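Local coordinates for protein NAGD (Escherichia coli, PDB 2C4N) that probably removes phosphate groups from a broad range of nucleotides and some other phosphate compounds such as glucose 1-phosphate, as a magnesium-dependent phosphatase of the HAD superfamily, at residues N54-A59 and S66-S71; R80-K85 and G137-A142; K86-G91 and M127-Y132. One frame throughout, in Å; residues are numbered along the deposited sequence.

How the contacts relate
Contact 1 lies in the six-stranded parallel sheet domain that carries the magnesium site; contacts 2 and 3 belong to the second domain, the cap, built on the four-stranded parallel sheet. Their centres are about 27 and 29 Å from that of contact 1, but about 12 Å from each other, and 80-85 runs straight into 86-91 while 127-132 lies on the helix that leads to strand 139-142. Contact 3 is thus nested inside the loop closed by contact 2. Chemistry follows place: two buried phenylalanine rings in contact 1, a direct arginine-glutamine hydrogen bond with a water beside it, next to another copy of the protein, in contact 2, and half-buried packing of tyrosine, valine, alanine and lysine methylenes in contact 3.

Contact 1 of 3, residues N54-A59 and S66-S71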
ATOM      1  N   ASN A  54      -8.664 -37.557 -10.813  1.00 16.93           N
ATOM      2  CA  ASN A  54      -9.899 -38.084 -10.313  1.00 17.95           C
ATOM      3  C   ASN A  54     -11.066 -37.092 -10.366  1.00 19.40           C
ATOM      4  O   ASN A  54     -12.148 -37.429 -10.718  1.00 16.89           O
ATOM      5  CB  ASN A  54      -9.740 -38.644  -8.929  1.00 19.09           C
ATOM      6  CG  ASN A  54      -8.864 -39.852  -8.894  1.00 21.54           C
ATOM      7  OD1 ASN A  54      -8.560 -40.388  -9.909  1.00 22.52           O
ATOM      8  ND2 ASN A  54      -8.476 -40.263  -7.722  1.00 19.26           N
ATOM      9  N   ARG A  55     -10.766 -35.856 -10.007  1.00 19.98           N
ATOM     10  CA  ARG A  55     -11.759 -34.784 -10.058  1.00 20.32           C
ATOM     11  C   ARG A  55     -12.252 -34.612 -11.495  1.00 18.83           C
ATOM     12  O   ARG A  55     -13.452 -34.477 -11.740  1.00 19.09           O
ATOM     13  CB  ARG A  55     -11.134 -33.481  -9.552  1.00 22.78           C
ATOM     14  CG  ARG A  55     -11.997 -32.241  -9.730  1.00 24.75           C
ATOM     15  CD  ARG A  55     -11.214 -31.000  -9.320  1.00 25.37           C
ATOM     16  NE  ARG A  55     -11.869 -29.755  -9.720  1.00 24.62           N
ATOM     17  CZ  ARG A  55     -11.252 -28.579  -9.757  1.00 24.97           C
ATOM     18  NH1 ARG A  55      -9.972 -28.495  -9.415  1.00 24.73           N
ATOM     19  NH2 ARG A  55     -11.903 -27.491 -10.144  1.00 22.84           N
ATOM     20  N   PHE A  56     -11.320 -34.620 -12.446  1.00 18.44           N
ATOM     21  CA  PHE A  56     -11.658 -34.475 -13.860  1.00 18.30           C
ATOM     22  C   PHE A  56     -12.468 -35.672 -14.359  1.00 20.73           C
ATOM     23  O   PHE A  56     -13.463 -35.513 -15.068  1.00 20.17           O
ATOM     24  CB  PHE A  56     -10.387 -34.344 -14.704  1.00 15.62           C
ATOM     25  CG  PHE A  56      -9.939 -32.919 -14.927  1.00 17.47           C
ATOM     26  CD1 PHE A  56      -9.690 -32.071 -13.852  1.00 17.18           C
ATOM     27  CD2 PHE A  56      -9.764 -32.431 -16.217  1.00 17.09           C
ATOM     28  CE1 PHE A  56      -9.270 -30.747 -14.060  1.00 19.52           C
ATOM     29  CE2 PHE A  56      -9.346 -31.115 -16.439  1.00 19.83           C
ATOM     30  CZ  PHE A  56      -9.099 -30.272 -15.353  1.00 18.40           C
ATOM     31  N   ALA A  57     -12.030 -36.868 -13.986  1.00 19.83           N
ATOM     32  CA  ALA A  57     -12.711 -38.092 -14.399  1.00 21.39           C
ATOM     33  C   ALA A  57     -14.127 -38.144 -13.827  1.00 21.12           C
ATOM     34  O   ALA A  57     -15.060 -38.579 -14.498  1.00 21.68           O
ATOM     35  CB  ALA A  57     -11.910 -39.308 -13.955  1.00 21.42           C
ATOM     36  N   THR A  58     -14.284 -37.702 -12.585  1.00 21.75           N
ATOM     37  CA  THR A  58     -15.595 -37.687 -11.945  1.00 22.28           C
ATOM     38  C   THR A  58     -16.516 -36.765 -12.741  1.00 23.66           C
ATOM     39  O   THR A  58     -17.726 -36.992 -12.830  1.00 22.94           O
ATOM     40  CB  THR A  58     -15.499 -37.170 -10.491  1.00 24.11           C
ATOM     41  OG1 THR A  58     -14.681 -38.057  -9.716  1.00 21.91           O
ATOM     42  CG2 THR A  58     -16.883 -37.077  -9.861  1.00 23.20           C
ATOM     43  N   ALA A  59     -15.927 -35.727 -13.330  1.00 25.31           N
ATOM     44  CA  ALA A  59     -16.676 -34.752 -14.118  1.00 26.07           C
ATOM     45  C   ALA A  59     -16.832 -35.187 -15.570  1.00 26.72           C
ATOM     46  O   ALA A  59     -17.411 -34.469 -16.382  1.00 26.80           O
ATOM     47  CB  ALA A  59     -15.987 -33.391 -14.055  1.00 24.63           C
ATOM     48  N   SER A  66      -0.072 -37.091 -15.158  1.00 23.77           N
ATOM     49  CA  SER A  66       1.113 -36.366 -15.589  1.00 23.87           C
ATOM     50  C   SER A  66       0.935 -34.985 -16.195  1.00 21.50           C
ATOM     51  O   SER A  66       1.881 -34.198 -16.204  1.00 20.69           O
ATOM     52  CB  SER A  66       1.900 -37.219 -16.580  1.00 24.55           C
ATOM     53  OG  SER A  66       1.167 -37.421 -17.777  1.00 29.23           O
ATOM     54  N   VAL A  67      -0.248 -34.678 -16.716  1.00 19.85           N
ATOM     55  CA  VAL A  67      -0.437 -33.372 -17.327  1.00 18.82           C
ATOM     56  C   VAL A  67      -0.643 -32.249 -16.324  1.00 16.78           C
ATOM     57  O   VAL A  67      -0.412 -31.088 -16.654  1.00 17.25           O
ATOM     58  CB  VAL A  67      -1.619 -33.356 -18.338  1.00 23.43           C
ATOM     59  CG1 VAL A  67      -1.361 -34.354 -19.445  1.00 26.54           C
ATOM     60  CG2 VAL A  67      -2.940 -33.645 -17.630  1.00 23.01           C
ATOM     61  N   PHE A  68      -1.044 -32.578 -15.097  1.00 15.90           N
ATOM     62  CA  PHE A  68      -1.279 -31.538 -14.097  1.00 16.87           C
ATOM     63  C   PHE A  68      -0.027 -30.907 -13.506  1.00 17.02           C
ATOM     64  O   PHE A  68       0.980 -31.574 -13.273  1.00 15.88           O
ATOM     65  CB  PHE A  68      -2.155 -32.073 -12.956  1.00 17.67           C
ATOM     66  CG  PHE A  68      -3.531 -32.456 -13.392  1.00 17.70           C
ATOM     67  CD1 PHE A  68      -3.841 -33.782 -13.692  1.00 16.71           C
ATOM     68  CD2 PHE A  68      -4.507 -31.478 -13.574  1.00 16.99           C
ATOM     69  CE1 PHE A  68      -5.106 -34.124 -14.174  1.00 16.17           C
ATOM     70  CE2 PHE A  68      -5.767 -31.812 -14.053  1.00 18.21           C
ATOM     71  CZ  PHE A  68      -6.067 -33.138 -14.355  1.00 16.06           C
ATOM     72  N   TYR A  69      -0.100 -29.601 -13.271  1.00 17.44           N
ATOM     73  CA  TYR A  69       1.009 -28.870 -12.674  1.00 17.09           C
ATOM     74  C   TYR A  69       0.394 -27.832 -11.745  1.00 16.81           C
ATOM     75  O   TYR A  69      -0.314 -26.930 -12.192  1.00 17.85           O
ATOM     76  CB  TYR A  69       1.853 -28.183 -13.756  1.00 16.08           C
ATOM     77  CG  TYR A  69       3.246 -27.819 -13.299  1.00 16.95           C
ATOM     78  CD1 TYR A  69       4.090 -28.784 -12.747  1.00 18.07           C
ATOM     79  CD2 TYR A  69       3.725 -26.514 -13.419  1.00 17.16           C
ATOM     80  CE1 TYR A  69       5.383 -28.461 -12.323  1.00 17.23           C
ATOM     81  CE2 TYR A  69       5.015 -26.178 -12.999  1.00 18.11           C
ATOM     82  CZ  TYR A  69       5.837 -27.154 -12.453  1.00 18.89           C
ATOM     83  OH  TYR A  69       7.112 -26.829 -12.037  1.00 18.66           O
ATOM     84  N   THR A  70       0.643 -27.978 -10.449  1.00 16.00           N
ATOM     85  CA  THR A  70       0.098 -27.060  -9.458  1.00 15.29           C
ATOM     86  C   THR A  70       1.197 -26.172  -8.893  1.00 15.30           C
ATOM     87  O   THR A  70       2.382 -26.412  -9.122  1.00 14.42           O
ATOM     88  CB  THR A  70      -0.512 -27.825  -8.277  1.00 17.45           C
ATOM     89  OG1 THR A  70       0.545 -28.394  -7.496  1.00 15.47           O
ATOM     90  CG2 THR A  70      -1.419 -28.947  -8.775  1.00 17.66           C
ATOM     91  N   SER A  71       0.796 -25.153  -8.139  1.00 18.30           N
ATOM     92  CA  SER A  71       1.762 -24.250  -7.530  1.00 18.07           C
ATOM     93  C   SER A  71       2.605 -24.987  -6.495  1.00 17.44           C
ATOM     94  O   SER A  71       3.677 -24.517  -6.127  1.00 17.94           O
ATOM     95  CB  SER A  71       1.055 -23.060  -6.872  1.00 15.86           C
ATOM     96  OG  SER A  71       0.145 -23.485  -5.878  1.00 17.52           O
TER
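Phe56 of helix 49-58 and Phe68 of strand 68-70 meet as an edge-to-face, T-shaped pair, their centroids 5.0 Å apart and their planes turned 76° against each other. Phe68 gives the edge: its CZ sits over the middle of the Phe56 ring, 3.8 Å from Phe56 CD1, and the neighbouring Phe68 CE2 comes 3.7 Å from Phe56 CE1. With chi1 of -64° Phe68 CG stands anti to its own carbonyl carbon, which sends the ring off the strand toward the helix. The slightly positive C-H edge of one ring thus faces the pi cloud of the other, a favourable apolar join of helix and strand.

No hydrogen bond crosses between the segments; within the helix, Asn54 O accepts from Thr58 N and from Thr58 OG1 (2.8 Å), the two donors arriving from opposite faces of its carbonyl plane.

Leu40 of the neighbouring strand 38-42 touches both rings, so the pair belongs to the core of the beta-alpha-beta unit formed by 38-42, 49-58 and 68-70. Beside Phe56, Arg55 forms a salt bridge with Asp11, which it probably orients for proton transfer. The chemistry is therefore divided by side chain: aromatic packing joins helix to sheet, while the adjacent charged residue probably serves the active site.

Contact 2 of 3, residues R80-K85 and G137-A142; sequences RRQEGK and GARFIA
Arg139 of strand 139-142 reaches the loop 80-85 through one direct bond, from NH2 to Gln82 OE1, 2.9 Å long with an N-H...O angle of 154°. Gln82 OE1 lies close to the guanidinium plane, whereas Arg139 NH2 stands well above the amide plane, and the two flat groups are turned 84° apart. A bend at chi3 (64°) turns the arginine's flat end toward the loop. In this close part Gln82 CG also lies 3.8 Å from Arg139 NH2.

The other side is looser and watered. One water donates to Gln82 OE1 and accepts from both Arg139 NH1 and Glu83 N. The exposed Glu83 carboxylate does not touch the arginine, though their opposite charges may attract weakly; it makes a long, weak ion pair with Arg236 of the second subunit. Arginine suits the place because its several N-H groups serve loop, water and another chain at once: NH2 also bonds Pro234 O of the second subunit.

Gln82 NE2 is held by Phe78 O of helix 71-80, and both Gln82 and Arg139 lie on Phe113 of strand 105-116. The contact thus ties the loop leading into the cap domain's parallel sheet, at edge strand 86-90, to inner strand 139-142, across the strand between them.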
ATOM      1  N   ARG A  80      14.035 -27.352  -5.477  1.00 30.76           N
ATOM      2  CA  ARG A  80      14.946 -28.434  -5.827  1.00 36.56           C
ATOM      3  C   ARG A  80      16.282 -27.858  -6.257  1.00 39.84           C
ATOM      4  O   ARG A  80      17.337 -28.356  -5.872  1.00 40.67           O
ATOM      5  CB  ARG A  80      14.385 -29.261  -6.985  1.00 44.01           C
ATOM      6  CG  ARG A  80      13.659 -30.522  -6.586  1.00 45.80           C
ATOM      7  CD  ARG A  80      13.416 -31.402  -7.807  1.00 48.41           C
ATOM      8  NE  ARG A  80      12.653 -32.596  -7.462  1.00 50.37           N
ATOM      9  CZ  ARG A  80      11.332 -32.635  -7.343  1.00 50.63           C
ATOM     10  NH1 ARG A  80      10.606 -31.546  -7.552  1.00 49.38           N
ATOM     11  NH2 ARG A  80      10.741 -33.771  -6.999  1.00 52.65           N
ATOM     12  N   ARG A  81      16.220 -26.798  -7.057  1.00 55.86           N
ATOM     13  CA  ARG A  81      17.414 -26.150  -7.584  1.00 60.37           C
ATOM     14  C   ARG A  81      18.073 -25.195  -6.598  1.00 61.37           C
ATOM     15  O   ARG A  81      18.991 -24.464  -6.964  1.00 61.08           O
ATOM     16  CB  ARG A  81      17.075 -25.371  -8.861  1.00 62.71           C
ATOM     17  CG  ARG A  81      15.723 -25.703  -9.498  1.00 70.65           C
ATOM     18  CD  ARG A  81      15.890 -26.210 -10.930  1.00 79.46           C
ATOM     19  NE  ARG A  81      14.705 -25.989 -11.762  1.00 88.59           N
ATOM     20  CZ  ARG A  81      14.379 -24.820 -12.307  1.00 93.52           C
ATOM     21  NH1 ARG A  81      15.147 -23.758 -12.110  1.00 96.63           N
ATOM     22  NH2 ARG A  81      13.292 -24.713 -13.062  1.00 97.21           N
ATOM     23  N   GLN A  82      17.612 -25.192  -5.353  1.00 43.80           N
ATOM     24  CA  GLN A  82      18.186 -24.287  -4.367  1.00 43.35           C
ATOM     25  C   GLN A  82      19.098 -24.981  -3.370  1.00 42.77           C
ATOM     26  O   GLN A  82      18.978 -26.178  -3.122  1.00 40.89           O
ATOM     27  CB  GLN A  82      17.083 -23.559  -3.591  1.00 49.39           C
ATOM     28  CG  GLN A  82      16.052 -22.825  -4.442  1.00 49.37           C
ATOM     29  CD  GLN A  82      16.666 -21.889  -5.464  1.00 49.07           C
ATOM     30  OE1 GLN A  82      17.608 -21.159  -5.169  1.00 49.02           O
ATOM     31  NE2 GLN A  82      16.117 -21.897  -6.676  1.00 49.49           N
ATOM     32  N   GLU A  83      20.020 -24.206  -2.811  1.00 44.31           N
ATOM     33  CA  GLU A  83      20.947 -24.699  -1.808  1.00 42.24           C
ATOM     34  C   GLU A  83      20.169 -24.605  -0.504  1.00 39.33           C
ATOM     35  O   GLU A  83      19.402 -23.663  -0.308  1.00 39.14           O
ATOM     36  CB  GLU A  83      22.181 -23.801  -1.766  1.00 63.71           C
ATOM     37  CG  GLU A  83      23.004 -23.896  -0.502  1.00 70.03           C
ATOM     38  CD  GLU A  83      24.211 -22.988  -0.552  1.00 73.51           C
ATOM     39  OE1 GLU A  83      25.068 -23.198  -1.437  1.00 75.10           O
ATOM     40  OE2 GLU A  83      24.300 -22.063   0.284  1.00 74.67           O
ATOM     41  N   GLY A  84      20.364 -25.571   0.384  1.00 40.40           N
ATOM     42  CA  GLY A  84      19.638 -25.561   1.637  1.00 35.51           C
ATOM     43  C   GLY A  84      18.448 -26.479   1.455  1.00 33.50           C
ATOM     44  O   GLY A  84      17.739 -26.388   0.453  1.00 33.76           O
ATOM     45  N   LYS A  85      18.231 -27.379   2.405  1.00 25.49           N
ATOM     46  CA  LYS A  85      17.118 -28.310   2.301  1.00 23.43           C
ATOM     47  C   LYS A  85      16.336 -28.437   3.596  1.00 19.63           C
ATOM     48  O   LYS A  85      15.787 -29.491   3.896  1.00 18.35           O
ATOM     49  CB  LYS A  85      17.626 -29.686   1.856  1.00 43.88           C
ATOM     50  CG  LYS A  85      18.057 -29.740   0.397  1.00 46.02           C
ATOM     51  CD  LYS A  85      16.896 -29.361  -0.512  1.00 49.33           C
ATOM     52  CE  LYS A  85      17.293 -29.336  -1.981  1.00 50.81           C
ATOM     53  NZ  LYS A  85      16.798 -30.519  -2.741  1.00 50.71           N
ATOM     54  N   GLY A 137      15.771 -13.697   8.815  1.00 25.31           N
ATOM     55  CA  GLY A 137      16.488 -14.045   7.600  1.00 22.68           C
ATOM     56  C   GLY A 137      16.145 -15.277   6.784  1.00 23.04           C
ATOM     57  O   GLY A 137      16.807 -15.542   5.778  1.00 21.76           O
ATOM     58  N   ALA A 138      15.134 -16.035   7.182  1.00 20.48           N
ATOM     59  CA  ALA A 138      14.783 -17.221   6.410  1.00 19.37           C
ATOM     60  C   ALA A 138      14.250 -16.809   5.041  1.00 18.21           C
ATOM     61  O   ALA A 138      13.602 -15.766   4.908  1.00 17.86           O
ATOM     62  CB  ALA A 138      13.738 -18.030   7.157  1.00 17.97           C
ATOM     63  N   ARG A 139      14.525 -17.615   4.017  1.00 19.66           N
ATOM     64  CA  ARG A 139      14.033 -17.314   2.675  1.00 19.12           C
ATOM     65  C   ARG A 139      12.521 -17.575   2.643  1.00 18.08           C
ATOM     66  O   ARG A 139      12.060 -18.702   2.855  1.00 18.09           O
ATOM     67  CB  ARG A 139      14.791 -18.164   1.646  1.00 17.74           C
ATOM     68  CG  ARG A 139      16.285 -17.807   1.604  1.00 22.16           C
ATOM     69  CD  ARG A 139      17.116 -18.798   0.792  1.00 24.88           C
ATOM     70  NE  ARG A 139      16.757 -18.814  -0.625  1.00 28.67           N
ATOM     71  CZ  ARG A 139      17.396 -19.530  -1.547  1.00 30.13           C
ATOM     72  NH1 ARG A 139      18.427 -20.287  -1.197  1.00 29.61           N
ATOM     73  NH2 ARG A 139      17.006 -19.493  -2.814  1.00 29.94           N
ATOM     74  N   PHE A 140      11.767 -16.511   2.377  1.00 16.85           N
ATOM     75  CA  PHE A 140      10.302 -16.511   2.368  1.00 14.98           C
ATOM     76  C   PHE A 140       9.684 -16.829   0.990  1.00 14.19           C
ATOM     77  O   PHE A 140       9.732 -16.012   0.069  1.00 14.67           O
ATOM     78  CB  PHE A 140       9.853 -15.130   2.877  1.00 15.46           C
ATOM     79  CG  PHE A 140       8.406 -15.045   3.306  1.00 15.41           C
ATOM     80  CD1 PHE A 140       7.628 -16.185   3.512  1.00 15.18           C
ATOM     81  CD2 PHE A 140       7.833 -13.795   3.538  1.00 16.39           C
ATOM     82  CE1 PHE A 140       6.297 -16.076   3.941  1.00 19.33           C
ATOM     83  CE2 PHE A 140       6.510 -13.671   3.967  1.00 17.20           C
ATOM     84  CZ  PHE A 140       5.738 -14.811   4.170  1.00 17.12           C
ATOM     85  N   ILE A 141       9.105 -18.023   0.869  1.00 13.18           N
ATOM     86  CA  ILE A 141       8.488 -18.483  -0.377  1.00 13.63           C
ATOM     87  C   ILE A 141       7.026 -18.851  -0.134  1.00 13.34           C
ATOM     88  O   ILE A 141       6.695 -19.445   0.893  1.00 13.87           O
ATOM     89  CB  ILE A 141       9.180 -19.766  -0.917  1.00 19.82           C
ATOM     90  CG1 ILE A 141      10.703 -19.622  -0.864  1.00 22.48           C
ATOM     91  CG2 ILE A 141       8.710 -20.047  -2.332  1.00 20.03           C
ATOM     92  CD1 ILE A 141      11.253 -18.528  -1.737  1.00 22.78           C
ATOM     93  N   ALA A 142       6.161 -18.525  -1.090  1.00 13.34           N
ATOM     94  CA  ALA A 142       4.738 -18.838  -0.970  1.00 13.29           C
ATOM     95  C   ALA A 142       4.247 -19.421  -2.292  1.00 13.32           C
ATOM     96  O   ALA A 142       4.685 -19.000  -3.363  1.00 13.85           O
ATOM     97  CB  ALA A 142       3.947 -17.580  -0.612  1.00 15.63           C
TER
HETATM   98  O   HOH W   1      20.032 -21.233  -3.527  1.00 42.86           O

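Contact 3 of 3, residues K86-G91 and M127-Y132; sequences KAYVVG and MHKAAY
Tyr88 of strand 86-90 brings its ring up to Lys129 and Ala130 of helix 124-135, with CG anti to the backbone N (chi1 172°), the torsion that extends the ring from the strand toward the helix. Beyond CB, CD1 comes within 4.1 Å of Ala130 CA. One step outward, CE1 lies 3.8 Å from Ala130 N and 4.1 Å from Ala130 CB, so here the ring meets the helix backbone as closely as a methyl group. Further on, CZ is 3.8 Å from Lys129 CB, while CE2 approaches Lys129 CD to 4.0 Å. At the tip, OH lies beside the same lysine methylenes, 3.8 Å from Lys129 CB.

The lysine is extended beyond CG and runs across the tyrosine at about a right angle. Its carbon chain gives apolar packing at the more open end of the contact, while its NZ forms a salt bridge with Asp108 of strand 105-116, which also touches Tyr88. A long side chain with a charged end suits such a partly exposed margin. Ala130, by contrast, is buried, and its small methyl group suits the close approach of helix and strand: Val90 CG2 meets Ala130 CB at 4.1 Å, adding a second apolar contact farther along the strand. No hydrogen bond crosses the interface.

The strand and helix segments run roughly antiparallel, their directions 143° apart, with their axes 9.3 Å apart at closest. Phe133, one turn on from Lys129, also meets the Tyr88 ring. Helix 124-135 is the connection of a beta-alpha-beta crossover between parallel strands 105-116 and 139-142; it packs over edge strand 86-90 of the cap sheet and, through Ala130, on Val114 of strand 105-116, with helix 156-167 beside it, while Val89, on the strand's opposite face, packs on helix 94-101.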
ATOM      1  N   LYS A  86      16.309 -27.356   4.367  1.00 20.59           N
ATOM      2  CA  LYS A  86      15.571 -27.321   5.623  1.00 18.83           C
ATOM      3  C   LYS A  86      14.526 -26.226   5.517  1.00 17.51           C
ATOM      4  O   LYS A  86      14.849 -25.088   5.177  1.00 15.41           O
ATOM      5  CB  LYS A  86      16.504 -27.033   6.800  1.00 29.12           C
ATOM      6  CG  LYS A  86      17.321 -28.226   7.254  1.00 34.01           C
ATOM      7  CD  LYS A  86      18.021 -27.934   8.573  1.00 38.49           C
ATOM      8  CE  LYS A  86      18.658 -29.191   9.157  1.00 42.30           C
ATOM      9  NZ  LYS A  86      19.713 -29.754   8.269  1.00 44.98           N
ATOM     10  N   ALA A  87      13.275 -26.561   5.806  1.00 18.88           N
ATOM     11  CA  ALA A  87      12.220 -25.572   5.703  1.00 19.85           C
ATOM     12  C   ALA A  87      11.138 -25.696   6.759  1.00 18.57           C
ATOM     13  O   ALA A  87      10.795 -26.796   7.194  1.00 17.82           O
ATOM     14  CB  ALA A  87      11.578 -25.651   4.318  1.00 17.15           C
ATOM     15  N   TYR A  88      10.620 -24.551   7.184  1.00 16.27           N
ATOM     16  CA  TYR A  88       9.513 -24.540   8.120  1.00 16.72           C
ATOM     17  C   TYR A  88       8.344 -24.336   7.163  1.00 17.02           C
ATOM     18  O   TYR A  88       8.303 -23.346   6.424  1.00 16.43           O
ATOM     19  CB  TYR A  88       9.607 -23.374   9.105  1.00 17.11           C
ATOM     20  CG  TYR A  88       8.366 -23.259   9.954  1.00 17.34           C
ATOM     21  CD1 TYR A  88       7.471 -22.204   9.775  1.00 19.04           C
ATOM     22  CD2 TYR A  88       8.045 -24.244  10.886  1.00 18.87           C
ATOM     23  CE1 TYR A  88       6.284 -22.137  10.500  1.00 18.66           C
ATOM     24  CE2 TYR A  88       6.859 -24.189  11.615  1.00 20.40           C
ATOM     25  CZ  TYR A  88       5.982 -23.133  11.416  1.00 19.82           C
ATOM     26  OH  TYR A  88       4.799 -23.086  12.119  1.00 22.03           O
ATOM     27  N   VAL A  89       7.409 -25.277   7.157  1.00 17.56           N
ATOM     28  CA  VAL A  89       6.288 -25.196   6.241  1.00 17.36           C
ATOM     29  C   VAL A  89       4.945 -24.930   6.892  1.00 17.81           C
ATOM     30  O   VAL A  89       4.581 -25.550   7.891  1.00 17.93           O
ATOM     31  CB  VAL A  89       6.175 -26.494   5.398  1.00 18.88           C
ATOM     32  CG1 VAL A  89       5.019 -26.389   4.413  1.00 20.18           C
ATOM     33  CG2 VAL A  89       7.484 -26.745   4.658  1.00 18.96           C
ATOM     34  N   VAL A  90       4.227 -23.973   6.320  1.00 15.89           N
ATOM     35  CA  VAL A  90       2.890 -23.626   6.772  1.00 15.57           C
ATOM     36  C   VAL A  90       2.026 -24.150   5.634  1.00 16.47           C
ATOM     37  O   VAL A  90       1.774 -23.458   4.655  1.00 15.17           O
ATOM     38  CB  VAL A  90       2.703 -22.098   6.903  1.00 20.20           C
ATOM     39  CG1 VAL A  90       1.256 -21.776   7.265  1.00 19.28           C
ATOM     40  CG2 VAL A  90       3.645 -21.547   7.971  1.00 18.59           C
ATOM     41  N   GLY A  91       1.605 -25.403   5.751  1.00 18.57           N
ATOM     42  CA  GLY A  91       0.795 -25.998   4.707  1.00 21.12           C
ATOM     43  C   GLY A  91       0.537 -27.451   5.032  1.00 23.31           C
ATOM     44  O   GLY A  91       0.956 -27.931   6.081  1.00 24.11           O
ATOM     45  N   MET A 127       1.763 -18.648  12.522  1.00 17.96           N
ATOM     46  CA  MET A 127       2.018 -17.273  12.099  1.00 18.47           C
ATOM     47  C   MET A 127       3.218 -16.733  12.867  1.00 17.20           C
ATOM     48  O   MET A 127       4.092 -16.079  12.303  1.00 15.59           O
ATOM     49  CB  MET A 127       0.797 -16.390  12.375  1.00 17.10           C
ATOM     50  CG  MET A 127       0.909 -14.994  11.784  1.00 18.27           C
ATOM     51  SD  MET A 127      -0.334 -13.824  12.369  1.00 20.09           S
ATOM     52  CE  MET A 127      -1.842 -14.590  11.815  1.00 18.39           C
ATOM     53  N   HIS A 128       3.245 -17.024  14.164  1.00 17.87           N
ATOM     54  CA  HIS A 128       4.321 -16.586  15.044  1.00 18.19           C
ATOM     55  C   HIS A 128       5.674 -17.127  14.591  1.00 17.96           C
ATOM     56  O   HIS A 128       6.615 -16.368  14.371  1.00 16.77           O
ATOM     57  CB  HIS A 128       4.034 -17.044  16.479  1.00 21.44           C
ATOM     58  CG  HIS A 128       5.157 -16.792  17.436  1.00 23.45           C
ATOM     59  ND1 HIS A 128       5.461 -17.656  18.467  1.00 26.81           N
ATOM     60  CD2 HIS A 128       6.043 -15.773  17.526  1.00 24.22           C
ATOM     61  CE1 HIS A 128       6.489 -17.182  19.148  1.00 25.30           C
ATOM     62  NE2 HIS A 128       6.861 -16.040  18.597  1.00 25.95           N
ATOM     63  N   LYS A 129       5.773 -18.445  14.457  1.00 19.86           N
ATOM     64  CA  LYS A 129       7.027 -19.064  14.040  1.00 19.89           C
ATOM     65  C   LYS A 129       7.477 -18.606  12.664  1.00 18.62           C
ATOM     66  O   LYS A 129       8.648 -18.287  12.465  1.00 18.11           O
ATOM     67  CB  LYS A 129       6.910 -20.588  14.052  1.00 26.42           C
ATOM     68  CG  LYS A 129       6.724 -21.201  15.430  1.00 29.28           C
ATOM     69  CD  LYS A 129       6.888 -22.712  15.342  1.00 34.44           C
ATOM     70  CE  LYS A 129       6.455 -23.416  16.613  1.00 38.07           C
ATOM     71  NZ  LYS A 129       6.587 -24.897  16.466  1.00 42.25           N
ATOM     72  N   ALA A 130       6.552 -18.581  11.712  1.00 16.52           N
ATOM     73  CA  ALA A 130       6.885 -18.151  10.358  1.00 17.33           C
ATOM     74  C   ALA A 130       7.411 -16.720  10.378  1.00 17.12           C
ATOM     75  O   ALA A 130       8.419 -16.411   9.749  1.00 16.21           O
ATOM     76  CB  ALA A 130       5.648 -18.249   9.455  1.00 13.81           C
ATOM     77  N   ALA A 131       6.731 -15.852  11.122  1.00 18.35           N
ATOM     78  CA  ALA A 131       7.142 -14.454  11.216  1.00 19.05           C
ATOM     79  C   ALA A 131       8.521 -14.343  11.864  1.00 18.84           C
ATOM     80  O   ALA A 131       9.363 -13.567  11.421  1.00 18.08           O
ATOM     81  CB  ALA A 131       6.113 -13.656  12.020  1.00 21.09           C
ATOM     82  N   TYR A 132       8.740 -15.128  12.912  1.00 20.07           N
ATOM     83  CA  TYR A 132      10.019 -15.136  13.615  1.00 21.49           C
ATOM     84  C   TYR A 132      11.159 -15.538  12.678  1.00 20.72           C
ATOM     85  O   TYR A 132      12.196 -14.875  12.631  1.00 19.84           O
ATOM     86  CB  TYR A 132       9.954 -16.109  14.791  1.00 26.69           C
ATOM     87  CG  TYR A 132      11.280 -16.321  15.486  1.00 30.85           C
ATOM     88  CD1 TYR A 132      11.772 -15.390  16.399  1.00 33.68           C
ATOM     89  CD2 TYR A 132      12.049 -17.452  15.218  1.00 32.31           C
ATOM     90  CE1 TYR A 132      13.002 -15.581  17.032  1.00 35.14           C
ATOM     91  CE2 TYR A 132      13.278 -17.652  15.843  1.00 36.09           C
ATOM     92  CZ  TYR A 132      13.747 -16.715  16.747  1.00 36.62           C
ATOM     93  OH  TYR A 132      14.960 -16.916  17.367  1.00 40.42           O
TER